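Local structure of alcohol dehydrogenase, zinc-containing (Streptococcus pneumoniae serotype 2, 5YLN) at residues K96-Y99 against C100-I104; Y160-G163 against V164-K168. The protein binds zinc and probably catalyses the NAD+-dependent oxidation of alcohols, as a member of the zinc-containing alcohol dehydrogenase family. One frame throughout, in Å; residues are numbered along the deposited sequence.

Contact 1 (K96-Y99 against C100-I104); sequences KCYY and CKKGI. With ZN (zinc ion), chain F.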
loop_
_atom_site.group_PDB
_atom_site.type_symbol
_atom_site.label_atom_id
_atom_site.label_comp_id
_atom_site.label_asym_id
_atom_site.label_seq_id
_atom_site.Cartn_x
_atom_site.Cartn_y
_atom_site.Cartn_z
ATOM N N LYS A 96 8.655 -19.126 -16.475
ATOM C CA LYS A 96 9.843 -19.721 -15.880
ATOM C C LYS A 96 10.726 -18.753 -15.103
ATOM O O LYS A 96 11.598 -19.215 -14.363
ATOM C CB LYS A 96 10.722 -20.374 -16.962
ATOM C CG LYS A 96 10.174 -21.625 -17.613
ATOM C CD LYS A 96 11.029 -21.950 -18.841
ATOM C CE LYS A 96 10.843 -23.377 -19.324
ATOM N NZ LYS A 96 11.654 -23.583 -20.555
ATOM N N CYS A 97 10.570 -17.445 -15.267
ATOM C CA CYS A 97 11.538 -16.521 -14.691
ATOM C C CYS A 97 11.170 -16.183 -13.243
ATOM O O CYS A 97 10.166 -16.643 -12.702
ATOM C CB CYS A 97 11.618 -15.250 -15.525
ATOM S SG CYS A 97 10.120 -14.259 -15.337
ATOM N N TYR A 98 11.982 -15.318 -12.633
ATOM C CA TYR A 98 11.797 -14.939 -11.237
ATOM C C TYR A 98 10.374 -14.438 -10.976
ATOM O O TYR A 98 9.739 -14.824 -9.987
ATOM C CB TYR A 98 12.851 -13.888 -10.857
ATOM C CG TYR A 98 12.755 -13.362 -9.446
ATOM C CD1 TYR A 98 11.902 -12.313 -9.136
ATOM C CD2 TYR A 98 13.523 -13.909 -8.424
ATOM C CE1 TYR A 98 11.802 -11.828 -7.854
ATOM C CE2 TYR A 98 13.433 -13.424 -7.125
ATOM C CZ TYR A 98 12.569 -12.380 -6.851
ATOM O OH TYR A 98 12.457 -11.887 -5.577
ATOM N N TYR A 99 9.839 -13.601 -11.878
ATOM C CA TYR A 99 8.534 -13.003 -11.617
ATOM C C TYR A 99 7.390 -13.887 -12.078
ATOM O O TYR A 99 6.331 -13.884 -11.445
ATOM C CB TYR A 99 8.447 -11.604 -12.244
ATOM C CG TYR A 99 9.275 -10.633 -11.447
ATOM C CD1 TYR A 99 9.009 -10.445 -10.089
ATOM C CD2 TYR A 99 10.350 -9.948 -12.021
ATOM C CE1 TYR A 99 9.773 -9.577 -9.328
ATOM C CE2 TYR A 99 11.120 -9.084 -11.271
ATOM C CZ TYR A 99 10.829 -8.912 -9.916
ATOM O OH TYR A 99 11.573 -8.065 -9.152
ATOM N N CYS A 100 7.572 -14.639 -13.166
ATOM C CA CYS A 100 6.543 -15.591 -13.587
ATOM C C CYS A 100 6.312 -16.663 -12.525
ATOM O O CYS A 100 5.182 -17.133 -12.334
ATOM C CB CYS A 100 6.930 -16.241 -14.915
ATOM S SG CYS A 100 6.639 -15.196 -16.376
ATOM N N LYS A 101 7.375 -17.082 -11.842
ATOM C CA LYS A 101 7.199 -18.047 -10.763
ATOM C C LYS A 101 6.335 -17.491 -9.634
ATOM O O LYS A 101 5.705 -18.267 -8.914
ATOM C CB LYS A 101 8.568 -18.501 -10.246
ATOM C CG LYS A 101 9.234 -19.524 -11.168
ATOM C CD LYS A 101 8.356 -20.774 -11.302
ATOM C CE LYS A 101 9.050 -21.880 -12.062
ATOM N NZ LYS A 101 10.428 -22.100 -11.553
ATOM N N LYS A 102 6.259 -16.170 -9.492
ATOM C CA LYS A 102 5.390 -15.539 -8.511
ATOM C C LYS A 102 3.994 -15.250 -9.049
ATOM O O LYS A 102 3.148 -14.772 -8.289
ATOM C CB LYS A 102 6.017 -14.234 -8.007
ATOM C CG LYS A 102 7.333 -14.408 -7.246
ATOM C CD LYS A 102 7.934 -13.054 -6.871
ATOM C CE LYS A 102 9.186 -13.212 -6.017
ATOM N NZ LYS A 102 8.881 -13.723 -4.647
ATOM N N GLY A 103 3.715 -15.537 -10.321
ATOM C CA GLY A 103 2.454 -15.118 -10.908
ATOM C C GLY A 103 2.381 -13.649 -11.297
ATOM O O GLY A 103 1.305 -13.170 -11.688
ATOM N N ILE A 104 3.499 -12.929 -11.238
ATOM C CA ILE A 104 3.546 -11.510 -11.574
ATOM C C ILE A 104 3.935 -11.380 -13.043
ATOM O O ILE A 104 5.029 -10.911 -13.374
ATOM C CB ILE A 104 4.517 -10.764 -10.638
ATOM C CG1 ILE A 104 4.185 -11.098 -9.173
ATOM C CG2 ILE A 104 4.466 -9.258 -10.856
ATOM C CD1 ILE A 104 5.181 -10.524 -8.212
HETATM ZN ZN ZN F . 8.702 -14.836 -17.137
#

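Contact 2 (Y160-G163 against V164-K168); sequences YEIG and VLKGK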
loop_
_atom_site.group_PDB
_atom_site.type_symbol
_atom_site.label_atom_id
_atom_site.label_comp_id
_atom_site.label_asym_id
_atom_site.label_seq_id
_atom_site.Cartn_x
_atom_site.Cartn_y
_atom_site.Cartn_z
ATOM N N TYR A 160 -10.120 -5.901 -12.111
ATOM C CA TYR A 160 -10.239 -6.904 -11.049
ATOM C C TYR A 160 -8.956 -6.997 -10.232
ATOM O O TYR A 160 -8.977 -6.808 -9.017
ATOM C CB TYR A 160 -10.614 -8.270 -11.639
ATOM C CG TYR A 160 -10.912 -9.362 -10.607
ATOM C CD1 TYR A 160 -11.868 -9.176 -9.599
ATOM C CD2 TYR A 160 -10.255 -10.588 -10.659
ATOM C CE1 TYR A 160 -12.139 -10.173 -8.658
ATOM C CE2 TYR A 160 -10.521 -11.595 -9.731
ATOM C CZ TYR A 160 -11.465 -11.381 -8.737
ATOM O OH TYR A 160 -11.716 -12.370 -7.821
ATOM N N GLU A 161 -7.823 -7.270 -10.888
ATOM C CA GLU A 161 -6.562 -7.460 -10.164
ATOM C C GLU A 161 -6.070 -6.154 -9.544
ATOM O O GLU A 161 -5.663 -6.130 -8.376
ATOM C CB GLU A 161 -5.494 -8.032 -11.098
ATOM C CG GLU A 161 -5.827 -9.422 -11.623
ATOM C CD GLU A 161 -4.889 -9.905 -12.734
ATOM O OE1 GLU A 161 -3.804 -9.322 -12.928
ATOM O OE2 GLU A 161 -5.257 -10.890 -13.410
ATOM N N ILE A 162 -6.120 -5.054 -10.304
ATOM C CA ILE A 162 -5.491 -3.815 -9.866
ATOM C C ILE A 162 -6.446 -2.892 -9.106
ATOM O O ILE A 162 -6.008 -2.153 -8.221
ATOM C CB ILE A 162 -4.862 -3.072 -11.068
ATOM C CG1 ILE A 162 -4.005 -4.040 -11.897
ATOM C CG2 ILE A 162 -4.098 -1.831 -10.597
ATOM C CD1 ILE A 162 -2.967 -4.847 -11.080
ATOM N N GLY A 163 -7.737 -2.925 -9.397
ATOM C CA GLY A 163 -8.692 -2.130 -8.652
ATOM C C GLY A 163 -9.408 -2.842 -7.511
ATOM O O GLY A 163 -9.684 -2.247 -6.472
ATOM N N VAL A 164 -9.753 -4.127 -7.699
ATOM C CA VAL A 164 -10.651 -4.821 -6.781
ATOM C C VAL A 164 -9.865 -5.668 -5.771
ATOM O O VAL A 164 -10.059 -5.565 -4.551
ATOM C CB VAL A 164 -11.693 -5.666 -7.543
ATOM C CG1 VAL A 164 -12.505 -6.589 -6.576
ATOM C CG2 VAL A 164 -12.622 -4.736 -8.318
ATOM N N LEU A 165 -8.925 -6.473 -6.267
ATOM C CA LEU A 165 -8.124 -7.337 -5.391
ATOM C C LEU A 165 -7.094 -6.540 -4.583
ATOM O O LEU A 165 -6.958 -6.727 -3.367
ATOM C CB LEU A 165 -7.443 -8.444 -6.219
ATOM C CG LEU A 165 -8.431 -9.512 -6.730
ATOM C CD1 LEU A 165 -7.747 -10.569 -7.600
ATOM C CD2 LEU A 165 -9.128 -10.170 -5.544
ATOM N N LYS A 166 -6.357 -5.628 -5.227
ATOM C CA LYS A 166 -5.415 -4.822 -4.450
ATOM C C LYS A 166 -6.145 -3.891 -3.496
ATOM O O LYS A 166 -5.639 -3.587 -2.413
ATOM C CB LYS A 166 -4.472 -4.058 -5.379
ATOM C CG LYS A 166 -3.532 -5.004 -6.120
ATOM C CD LYS A 166 -2.489 -4.257 -6.924
ATOM C CE LYS A 166 -1.486 -5.212 -7.551
ATOM N NZ LYS A 166 -0.535 -5.746 -6.541
ATOM N N GLY A 167 -7.356 -3.498 -3.839
ATOM C CA GLY A 167 -8.145 -2.672 -2.950
ATOM C C GLY A 167 -8.756 -3.405 -1.788
ATOM O O GLY A 167 -9.226 -2.760 -0.852
ATOM N N LYS A 168 -8.760 -4.739 -1.835
ATOM C CA LYS A 168 -9.306 -5.568 -0.770
ATOM C C LYS A 168 -10.794 -5.295 -0.567
ATOM O O LYS A 168 -11.265 -5.107 0.556
ATOM C CB LYS A 168 -8.508 -5.373 0.530
ATOM C CG LYS A 168 -7.028 -5.723 0.391
ATOM C CD LYS A 168 -6.286 -5.807 1.732
ATOM C CE LYS A 168 -6.311 -4.477 2.472
ATOM N NZ LYS A 168 -5.671 -4.487 3.832
#

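Contact 1 (K96-Y99 against C100-I104)
C97 and C100 turn their sulfurs to the same zinc ion by different torsions. In C97 chi1 is 71°, which sets SG between the backbone N and the carbonyl carbon. In C100 chi1 is -78°, and SG lies beside its own N, anti to the carbonyl carbon. The zinc is 2.4 Å from C97 SG and 2.2 Å from C100 SG. C94 and C108 complete the four-cysteine site. The amide of C100 also donates to C97 SG, with C100 N to C97 SG at 3.4 Å and an N-H...S angle of 168°. This bond probably moderates the negative charge of the thiolate.

The backbone turns back on itself next to the metal. K101 N bonds to C97 O at 3.0 Å. Y99 O accepts from I104 N at 3.0 Å, with the donor tilted from the carbonyl plane, and weakly from K102 N. The I104 bond is the firmer of the two and closes the turn from Y99 to I104, where G103 takes a positive phi.

The side chains of Y98 and K102 cross obliquely. K102 CE comes to 3.5 Å from Y98 CE1 and lies near the hydroxyl as well. I104 CD1 approaches Y99 CD1 at 4.3 Å, a loose apolar contact. R240 of the second subunit makes a cation-pi contact with Y98 and packs on Y99. The whole turn belongs to the long loop between strand 91-92 and strand 113-114.

Contact 2 (Y160-G163 against V164-K168)
Y160 and L165 meet ring to methyl. L165 CD1 sits over one face of the Y160 ring, displaced toward its rim. L165 CD1 is 4.0 Å from the centroid of the Y160 ring and 26° off the ring normal, a CH-pi contact. The closest pair is Y160 CE2 and L165 CD1, at 3.6 Å. V164 CG1 lies 4.0 Å from Y160 CD1, approaching obliquely. The Y160 ring swings back to both residues because chi1 is -174°, with CG beside the carbonyl carbon. I162 and K166 lie side by side and point the same way. I162 CD1 touches K166 CE at 3.8 Å, so the aliphatic part of the lysine does the packing.

The backbone sets these spacings. Y160 O accepts two amides. L165 N is 2.8 Å from Y160 O and nearly in line with the carbonyl bond. V164 N bonds to the same oxygen from above the carbonyl plane. K166 N reaches E161 O at 3.3 Å.

An outer shell fixes the polar ends. Y160 OH is hydrogen-bonded to the hydroxyl of Y194. E161 OE2 bonds to T301 OG1, while E161 OE1 accepts from the amides of S298 and T299. T190 on helix 182-191 packs against Y160 and V164, and N289 of the second subunit against K166.

The i+5 bonds mark a wider pi-type turn near the end of helix 157-165. A type I beta turn follows from L165 to K168. K168 has positive phi and completes a Schellman motif, the familiar C-terminal close of a helix.

Overall arrangement
Contact 1 comes first along the chain. Its turn closes part of the loop between strand 91-92 and strand 113-114. The chain then passes through strands 127-129 and 137-139 before contact 2, on helix 157-165. Each contact is local, and the two follow in series without nesting or crossing. The centres of contact 1 and contact 2 are about 19 Å apart. The nearest atoms of contact 1 and contact 2 are about 7 Å apart, so the two do not touch. Contact 1 forms half of the four-cysteine zinc site, in the GroES-like part of the protein. Contact 2 joins helix 157-165 to helix 182-191 and strand 291-293 of the parallel six-stranded sheet. Both contacts also reach the second subunit.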